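Local atomic coordinates of gamma-glutamylcyclotransferase (Homo sapiens, PDB entry 3CRY), a protein that catalyses the release of 5-oxoproline and a free amino acid from gamma-glutamyl dipeptides, acts as a homodimer, and can induce release of cytochrome c from mitochondria. Residues Phe49-Gly58 with Leu126-Pro135; Asp77-Lys85 with Glu149-Gln157. The protein carries 1 engineered substitution. All coordinates share one frame; numbering follows the deposited sequence.

Contact 1 of 2, residues Phe49-Gly58 with Leu126-Pro135; sequences FKLDFGNSQG and LMTNYESAPP
Asn55 and Glu131 form an antiparallel hydrogen-bonded pair, Asn55 N giving to Glu131 O at 2.8 Å and Glu131 N returning to Asn55 O; Ala133 N to Phe53 O and Gln57 N to Asn129 O carry the pairing further on both sides. Asn55 O also accepts from Gly58 N, which closes a type II turn, and its two donors arrive from opposite faces of the carbonyl plane. The Tyr130 ring passes close to the bare CA of Gly54, 3.9 Å from its CD2. Chi1 of 73° sets CG between backbone N and carbonyl carbon and carries the ring across Gly54 so that the hydroxyl meets Asp52 on the partner strand. There OH gives a 2.6 Å hydrogen bond to the anti lone pair of OD2, with carboxylate and ring planes 68° apart. Next to Asp52 in the strand, Phe53 has Pro135 over one ring face, CG 4.1 Å from the centroid in a CH-pi contact. On the opposite face from Tyr130 a water joins Asn55 ND2 to Glu131 OE1; Ser56, on the Tyr130 face, sets CB 3.8 Å from Met127 SD, and its OG bonds Met104 O. Strand 49-56 is the middle of a three-stranded antiparallel sheet, between 68-74 and 130-132; at the dimer interface Asn129 ND2 and Gln57 NE2 hydrogen-bond Gln73 O of the second subunit, Gln57 NE2 also bonding Gly103 O.

Contact 2 of 2, residues Asp77-Lys85 with Glu149-Gln157; sequences DEVWGVVWK and ENGLPLEYQ
Trp80 is gripped from two directions by the start of helix 154-161. Pro153 lies over one face of the indole, its CG 3.5 Å from the centroid of the six-membered ring and only 6° off the normal, a close CH-pi contact. Tyr156 takes the other approach: its ring face receives Trp80 CB, 3.7 Å from the ring centroid, while its CD1 meets the edge of the indole 3.6 Å from Trp80 CD1. The two aromatic planes meet obliquely, 57° apart. Tyr156 reaches across the strand because chi1 of -172° swings its ring away from its own backbone N, and the ring also covers the backbone of Trp80, with N over the face. A water in the plane of the Tyr156 ring accepts from OH at 2.7 Å and donates to Trp80 O, so the hydroxyl and a strand carbonyl are joined without a direct bond. Further along, Leu152 CD1 packs 3.8 Å from Val82 CG2, the methyl that also touches Asn150 CB.

The second shell fixes these groups. Trp80 NE1 donates to Glu78 OE2, an oxygen that also forms a salt bridge with Arg45. Gln157 NE2 binds Leu152 O at 2.9 Å, tying the turn before the helix to its first turn. Gly151 is the C-prime residue of a Schellman motif ending helix 137-149, and Asn150 ND2 bonds Leu26 O. The contact therefore seats the junction between helices 137-149 and 154-161 on strand 77-87, which lies between strands 16-21 and 39-46 of the five-stranded antiparallel sheet.

In the fold
From the N terminus, strand 49-56 opens contact 1 and strand 77-87 opens contact 2 before either is closed. Contact 1 closes at 126-135, after a loop of 67 residues that takes in strands 68-74, 106-114 and 119-126; contact 2 closes at 149-157, after 63 residues that include helix 137-149. The two loops therefore cross rather than nest. Contact 1 completes the three-stranded sheet, whereas contact 2 sets the helical part against the five-stranded one. They meet where the backbone of Phe49 packs on Asp77 and Val79, and that of Lys50 and Leu51 on Val79; Leu51 also touches Tyr156 and Leu160, so both sheets and helix 154-161 share a common junction.

Contact 1 of 2, residues Phe49-Gly58 with Leu126-Pro135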
# COMPACT_ATOMS: atom_id res chain seq x y z
N PHE A 49 -6.81 7.37 -8.11
CA PHE A 49 -5.38 7.43 -7.82
C PHE A 49 -4.73 8.41 -8.80
O PHE A 49 -5.29 8.65 -9.89
CB PHE A 49 -4.71 6.07 -8.02
CG PHE A 49 -4.89 5.09 -6.88
CD1 PHE A 49 -6.12 4.45 -6.67
CD2 PHE A 49 -3.81 4.77 -6.04
CE1 PHE A 49 -6.27 3.53 -5.64
CE2 PHE A 49 -3.97 3.85 -5.00
CZ PHE A 49 -5.19 3.23 -4.81
N LYS A 50 -3.58 8.95 -8.41
CA LYS A 50 -2.82 9.91 -9.23
C LYS A 50 -1.39 9.41 -9.38
O LYS A 50 -0.80 8.88 -8.42
CB LYS A 50 -2.83 11.29 -8.57
CG LYS A 50 -2.07 12.37 -9.32
CD LYS A 50 -2.15 13.72 -8.57
CE LYS A 50 -1.47 14.85 -9.35
NZ LYS A 50 -2.39 15.40 -10.39
N LEU A 51 -0.83 9.59 -10.58
CA LEU A 51 0.55 9.19 -10.88
C LEU A 51 1.54 10.26 -10.38
O LEU A 51 1.30 11.47 -10.53
CB LEU A 51 0.70 9.02 -12.41
CG LEU A 51 2.05 8.54 -12.96
CD1 LEU A 51 2.29 7.08 -12.63
CD2 LEU A 51 2.09 8.75 -14.46
N ASP A 52 2.66 9.84 -9.79
CA ASP A 52 3.69 10.76 -9.34
C ASP A 52 5.04 10.08 -9.62
O ASP A 52 5.09 8.91 -10.02
CB ASP A 52 3.53 11.08 -7.84
CG ASP A 52 4.33 12.30 -7.38
OD1 ASP A 52 4.85 13.09 -8.21
OD2 ASP A 52 4.44 12.46 -6.15
N PHE A 53 6.12 10.84 -9.45
CA PHE A 53 7.49 10.31 -9.58
C PHE A 53 8.32 10.77 -8.41
O PHE A 53 8.20 11.91 -7.97
CB PHE A 53 8.16 10.74 -10.92
CG PHE A 53 7.43 10.23 -12.14
CD1 PHE A 53 6.28 10.88 -12.60
CD2 PHE A 53 7.83 9.05 -12.77
CE1 PHE A 53 5.57 10.39 -13.70
CE2 PHE A 53 7.14 8.56 -13.90
CZ PHE A 53 6.00 9.23 -14.36
N GLY A 54 9.17 9.88 -7.90
CA GLY A 54 10.01 10.27 -6.78
C GLY A 54 11.17 9.37 -6.46
O GLY A 54 11.40 8.34 -7.12
N ASN A 55 11.87 9.78 -5.42
CA ASN A 55 13.04 9.09 -4.91
C ASN A 55 12.62 8.39 -3.62
O ASN A 55 12.43 9.04 -2.58
CB ASN A 55 14.15 10.12 -4.64
CG ASN A 55 14.65 10.78 -5.92
OD1 ASN A 55 14.62 10.17 -6.99
ND2 ASN A 55 15.08 12.04 -5.81
N SER A 56 12.45 7.08 -3.71
CA SER A 56 11.94 6.33 -2.55
C SER A 56 13.02 6.31 -1.48
O SER A 56 14.20 6.09 -1.78
CB SER A 56 11.54 4.91 -2.96
OG SER A 56 10.68 4.34 -1.99
N GLN A 57 12.63 6.55 -0.23
CA GLN A 57 13.59 6.58 0.89
C GLN A 57 14.69 7.64 0.63
O GLN A 57 15.81 7.53 1.14
CB GLN A 57 14.20 5.19 1.14
CG GLN A 57 13.19 4.07 1.44
CD GLN A 57 12.44 4.29 2.74
OE1 GLN A 57 12.91 5.01 3.63
NE2 GLN A 57 11.27 3.67 2.87
N GLY A 58 14.35 8.65 -0.17
CA GLY A 58 15.27 9.74 -0.52
C GLY A 58 16.40 9.33 -1.47
O GLY A 58 17.35 10.09 -1.70
N LEU A 126 3.26 0.46 -4.66
CA LEU A 126 3.46 1.91 -4.57
C LEU A 126 4.45 2.29 -3.47
O LEU A 126 4.75 1.47 -2.58
CB LEU A 126 2.11 2.64 -4.44
CG LEU A 126 1.24 2.27 -3.21
CD1 LEU A 126 1.79 2.80 -1.90
CD2 LEU A 126 -0.19 2.79 -3.45
N MET A 127 4.99 3.52 -3.53
CA MET A 127 5.95 3.98 -2.52
C MET A 127 5.20 4.51 -1.30
O MET A 127 4.16 5.16 -1.45
CB MET A 127 6.79 5.12 -3.09
CG MET A 127 7.63 4.74 -4.27
SD MET A 127 8.49 6.23 -4.90
CE MET A 127 9.22 5.50 -6.35
N THR A 128 5.73 4.27 -0.10
CA THR A 128 5.12 4.81 1.12
C THR A 128 5.93 5.91 1.79
O THR A 128 5.42 6.59 2.70
CB THR A 128 4.86 3.71 2.18
OG1 THR A 128 6.11 3.17 2.63
CG2 THR A 128 4.01 2.57 1.61
N ASN A 129 7.18 6.09 1.35
CA ASN A 129 8.07 7.06 1.95
C ASN A 129 8.99 7.54 0.84
O ASN A 129 9.94 6.85 0.48
CB ASN A 129 8.87 6.39 3.10
CG ASN A 129 9.73 7.38 3.86
OD1 ASN A 129 9.85 8.55 3.47
ND2 ASN A 129 10.34 6.93 4.96
N TYR A 130 8.67 8.69 0.25
CA TYR A 130 9.49 9.18 -0.87
C TYR A 130 9.51 10.69 -0.99
O TYR A 130 8.67 11.36 -0.40
CB TYR A 130 9.01 8.57 -2.21
CG TYR A 130 7.68 9.12 -2.74
CD1 TYR A 130 6.44 8.66 -2.27
CD2 TYR A 130 7.66 10.11 -3.73
CE1 TYR A 130 5.21 9.17 -2.78
CE2 TYR A 130 6.45 10.63 -4.24
CZ TYR A 130 5.23 10.17 -3.75
OH TYR A 130 4.05 10.68 -4.27
N GLU A 131 10.46 11.20 -1.77
CA GLU A 131 10.54 12.64 -2.10
C GLU A 131 10.23 12.81 -3.59
O GLU A 131 10.86 12.15 -4.43
CB GLU A 131 11.93 13.19 -1.76
CG GLU A 131 12.22 13.30 -0.24
CD GLU A 131 13.71 13.35 0.12
OE1 GLU A 131 14.57 13.56 -0.78
OE2 GLU A 131 14.04 13.19 1.32
N SER A 132 9.23 13.65 -3.92
CA SER A 132 8.82 13.85 -5.30
C SER A 132 9.99 14.39 -6.12
O SER A 132 10.73 15.26 -5.66
CB SER A 132 7.62 14.78 -5.37
OG SER A 132 6.94 14.64 -6.60
N ALA A 133 10.18 13.84 -7.33
CA ALA A 133 11.29 14.23 -8.22
C ALA A 133 11.00 13.79 -9.64
O ALA A 133 10.51 12.67 -9.86
CB ALA A 133 12.61 13.66 -7.75
N PRO A 134 11.31 14.66 -10.62
CA PRO A 134 11.00 14.32 -12.02
C PRO A 134 11.76 13.09 -12.55
O PRO A 134 12.91 12.84 -12.16
CB PRO A 134 11.39 15.57 -12.81
CG PRO A 134 11.77 16.61 -11.83
CD PRO A 134 11.94 15.99 -10.47
N PRO A 135 11.12 12.35 -13.48
CA PRO A 135 11.78 11.20 -14.07
C PRO A 135 12.87 11.63 -15.05
O PRO A 135 12.83 12.76 -15.57
CB PRO A 135 10.65 10.50 -14.85
CG PRO A 135 9.70 11.65 -15.24
CD PRO A 135 9.76 12.58 -14.04
O HOH W 1 7.42 14.27 -9.53
O HOH W 2 15.03 13.46 -3.19
O HOH W 3 8.67 3.86 0.05

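Contact 2 of 2, residues Asp77-Lys85 with Glu149-Gln157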
# COMPACT_ATOMS: atom_id res chain seq x y z
N ASP A 77 -9.15 11.64 -9.63
CA ASP A 77 -8.03 11.38 -10.55
C ASP A 77 -8.08 9.94 -11.06
O ASP A 77 -8.85 9.13 -10.57
CB ASP A 77 -6.70 11.66 -9.86
CG ASP A 77 -6.38 13.14 -9.78
OD1 ASP A 77 -6.35 13.80 -10.85
OD2 ASP A 77 -6.16 13.66 -8.67
N GLU A 78 -7.26 9.61 -12.05
CA GLU A 78 -7.20 8.22 -12.49
C GLU A 78 -5.82 7.90 -13.04
O GLU A 78 -5.08 8.81 -13.44
CB GLU A 78 -8.29 7.88 -13.52
CG GLU A 78 -8.15 8.66 -14.81
CD GLU A 78 -9.43 8.64 -15.65
OE1 GLU A 78 -10.55 8.75 -15.08
OE2 GLU A 78 -9.29 8.52 -16.88
N VAL A 79 -5.49 6.61 -13.04
CA VAL A 79 -4.24 6.11 -13.60
C VAL A 79 -4.58 4.95 -14.54
O VAL A 79 -5.28 4.01 -14.13
CB VAL A 79 -3.28 5.61 -12.47
CG1 VAL A 79 -2.09 4.85 -13.06
CG2 VAL A 79 -2.80 6.78 -11.63
N TRP A 80 -4.12 5.02 -15.79
CA TRP A 80 -4.26 3.90 -16.72
C TRP A 80 -3.00 3.05 -16.72
O TRP A 80 -1.89 3.56 -16.57
CB TRP A 80 -4.53 4.40 -18.14
CG TRP A 80 -5.96 4.87 -18.34
CD1 TRP A 80 -6.46 6.13 -18.12
CD2 TRP A 80 -7.05 4.08 -18.82
NE1 TRP A 80 -7.80 6.17 -18.44
CE2 TRP A 80 -8.19 4.92 -18.87
CE3 TRP A 80 -7.19 2.74 -19.21
CZ2 TRP A 80 -9.45 4.46 -19.29
CZ3 TRP A 80 -8.46 2.28 -19.63
CH2 TRP A 80 -9.55 3.15 -19.67
N GLY A 81 -3.18 1.75 -16.93
CA GLY A 81 -2.03 0.87 -16.97
C GLY A 81 -2.33 -0.41 -17.74
O GLY A 81 -3.38 -0.54 -18.36
N VAL A 82 -1.37 -1.33 -17.67
CA VAL A 82 -1.45 -2.63 -18.35
C VAL A 82 -1.54 -3.71 -17.29
O VAL A 82 -0.73 -3.72 -16.34
CB VAL A 82 -0.20 -2.91 -19.24
CG1 VAL A 82 -0.16 -4.41 -19.69
CG2 VAL A 82 -0.19 -1.97 -20.46
N VAL A 83 -2.51 -4.60 -17.45
CA VAL A 83 -2.64 -5.80 -16.62
C VAL A 83 -1.88 -6.93 -17.30
O VAL A 83 -2.17 -7.28 -18.47
CB VAL A 83 -4.11 -6.18 -16.34
CG1 VAL A 83 -4.17 -7.43 -15.50
CG2 VAL A 83 -4.85 -5.01 -15.62
N TRP A 84 -0.92 -7.50 -16.57
CA TRP A 84 -0.14 -8.66 -17.00
C TRP A 84 -0.58 -9.93 -16.27
O TRP A 84 -0.78 -9.91 -15.05
CB TRP A 84 1.36 -8.44 -16.72
CG TRP A 84 1.96 -7.28 -17.47
CD1 TRP A 84 2.17 -6.02 -16.98
CD2 TRP A 84 2.42 -7.26 -18.83
NE1 TRP A 84 2.72 -5.21 -17.95
CE2 TRP A 84 2.89 -5.95 -19.09
CE3 TRP A 84 2.49 -8.24 -19.85
CZ2 TRP A 84 3.42 -5.57 -20.36
CZ3 TRP A 84 3.01 -7.86 -21.10
CH2 TRP A 84 3.47 -6.53 -21.34
N LYS A 85 -0.69 -11.04 -17.00
CA LYS A 85 -0.93 -12.34 -16.37
C LYS A 85 0.40 -13.03 -16.14
O LYS A 85 1.21 -13.20 -17.08
CB LYS A 85 -1.82 -13.20 -17.26
CG LYS A 85 -2.27 -14.51 -16.61
CD LYS A 85 -3.15 -15.25 -17.61
CE LYS A 85 -4.03 -16.29 -16.95
NZ LYS A 85 -4.64 -17.15 -18.01
N GLU A 149 2.55 1.19 -27.28
CA GLU A 149 2.61 -0.21 -27.72
C GLU A 149 1.41 -1.02 -27.26
O GLU A 149 0.88 -1.86 -28.00
CB GLU A 149 3.89 -0.84 -27.18
CG GLU A 149 4.02 -2.35 -27.35
CD GLU A 149 5.25 -2.89 -26.64
OE1 GLU A 149 5.21 -2.98 -25.39
OE2 GLU A 149 6.27 -3.17 -27.32
N ASN A 150 1.02 -0.81 -26.00
CA ASN A 150 -0.02 -1.62 -25.39
C ASN A 150 -1.43 -1.00 -25.40
O ASN A 150 -2.33 -1.50 -24.74
CB ASN A 150 0.44 -2.13 -24.01
CG ASN A 150 1.44 -3.28 -24.12
OD1 ASN A 150 1.25 -4.22 -24.91
ND2 ASN A 150 2.53 -3.20 -23.37
N GLY A 151 -1.59 0.09 -26.14
CA GLY A 151 -2.92 0.64 -26.43
C GLY A 151 -3.62 1.38 -25.29
O GLY A 151 -4.85 1.29 -25.18
N LEU A 152 -2.88 2.12 -24.46
CA LEU A 152 -3.56 2.97 -23.46
C LEU A 152 -4.32 4.09 -24.20
O LEU A 152 -3.95 4.45 -25.33
CB LEU A 152 -2.56 3.55 -22.45
CG LEU A 152 -2.24 2.70 -21.22
CD1 LEU A 152 -1.83 1.29 -21.50
CD2 LEU A 152 -1.21 3.40 -20.36
N PRO A 153 -5.41 4.63 -23.60
CA PRO A 153 -6.18 5.68 -24.29
C PRO A 153 -5.30 6.84 -24.76
O PRO A 153 -4.38 7.27 -24.06
CB PRO A 153 -7.22 6.11 -23.24
CG PRO A 153 -7.44 4.82 -22.44
CD PRO A 153 -6.01 4.30 -22.29
N LEU A 154 -5.58 7.36 -25.96
CA LEU A 154 -4.69 8.36 -26.54
C LEU A 154 -4.60 9.61 -25.68
O LEU A 154 -3.55 10.25 -25.63
CB LEU A 154 -5.09 8.69 -28.00
CG LEU A 154 -5.10 7.50 -28.98
CD1 LEU A 154 -6.06 7.76 -30.13
CD2 LEU A 154 -3.72 7.13 -29.54
N GLU A 155 -5.69 9.97 -25.00
CA GLU A 155 -5.63 11.15 -24.14
C GLU A 155 -4.77 10.91 -22.90
O GLU A 155 -4.12 11.85 -22.41
CB GLU A 155 -7.01 11.69 -23.78
CG GLU A 155 -6.95 13.04 -23.06
CD GLU A 155 -5.78 13.95 -23.50
OE1 GLU A 155 -4.98 14.34 -22.61
OE2 GLU A 155 -5.66 14.29 -24.72
N TYR A 156 -4.73 9.67 -22.41
CA TYR A 156 -3.80 9.37 -21.31
C TYR A 156 -2.36 9.41 -21.82
O TYR A 156 -1.47 9.89 -21.11
CB TYR A 156 -4.13 8.04 -20.63
CG TYR A 156 -3.32 7.80 -19.38
CD1 TYR A 156 -3.67 8.42 -18.16
CD2 TYR A 156 -2.20 6.96 -19.40
CE1 TYR A 156 -2.94 8.22 -17.02
CE2 TYR A 156 -1.44 6.75 -18.24
CZ TYR A 156 -1.83 7.38 -17.04
OH TYR A 156 -1.11 7.21 -15.88
N GLN A 157 -2.12 8.90 -23.03
CA GLN A 157 -0.81 9.02 -23.64
C GLN A 157 -0.33 10.48 -23.74
O GLN A 157 0.85 10.76 -23.51
CB GLN A 157 -0.80 8.37 -25.02
CG GLN A 157 -0.97 6.85 -24.97
CD GLN A 157 -0.70 6.21 -26.32
OE1 GLN A 157 0.34 6.48 -26.97
NE2 GLN A 157 -1.63 5.37 -26.76
O HOH W 4 0.48 5.03 -16.26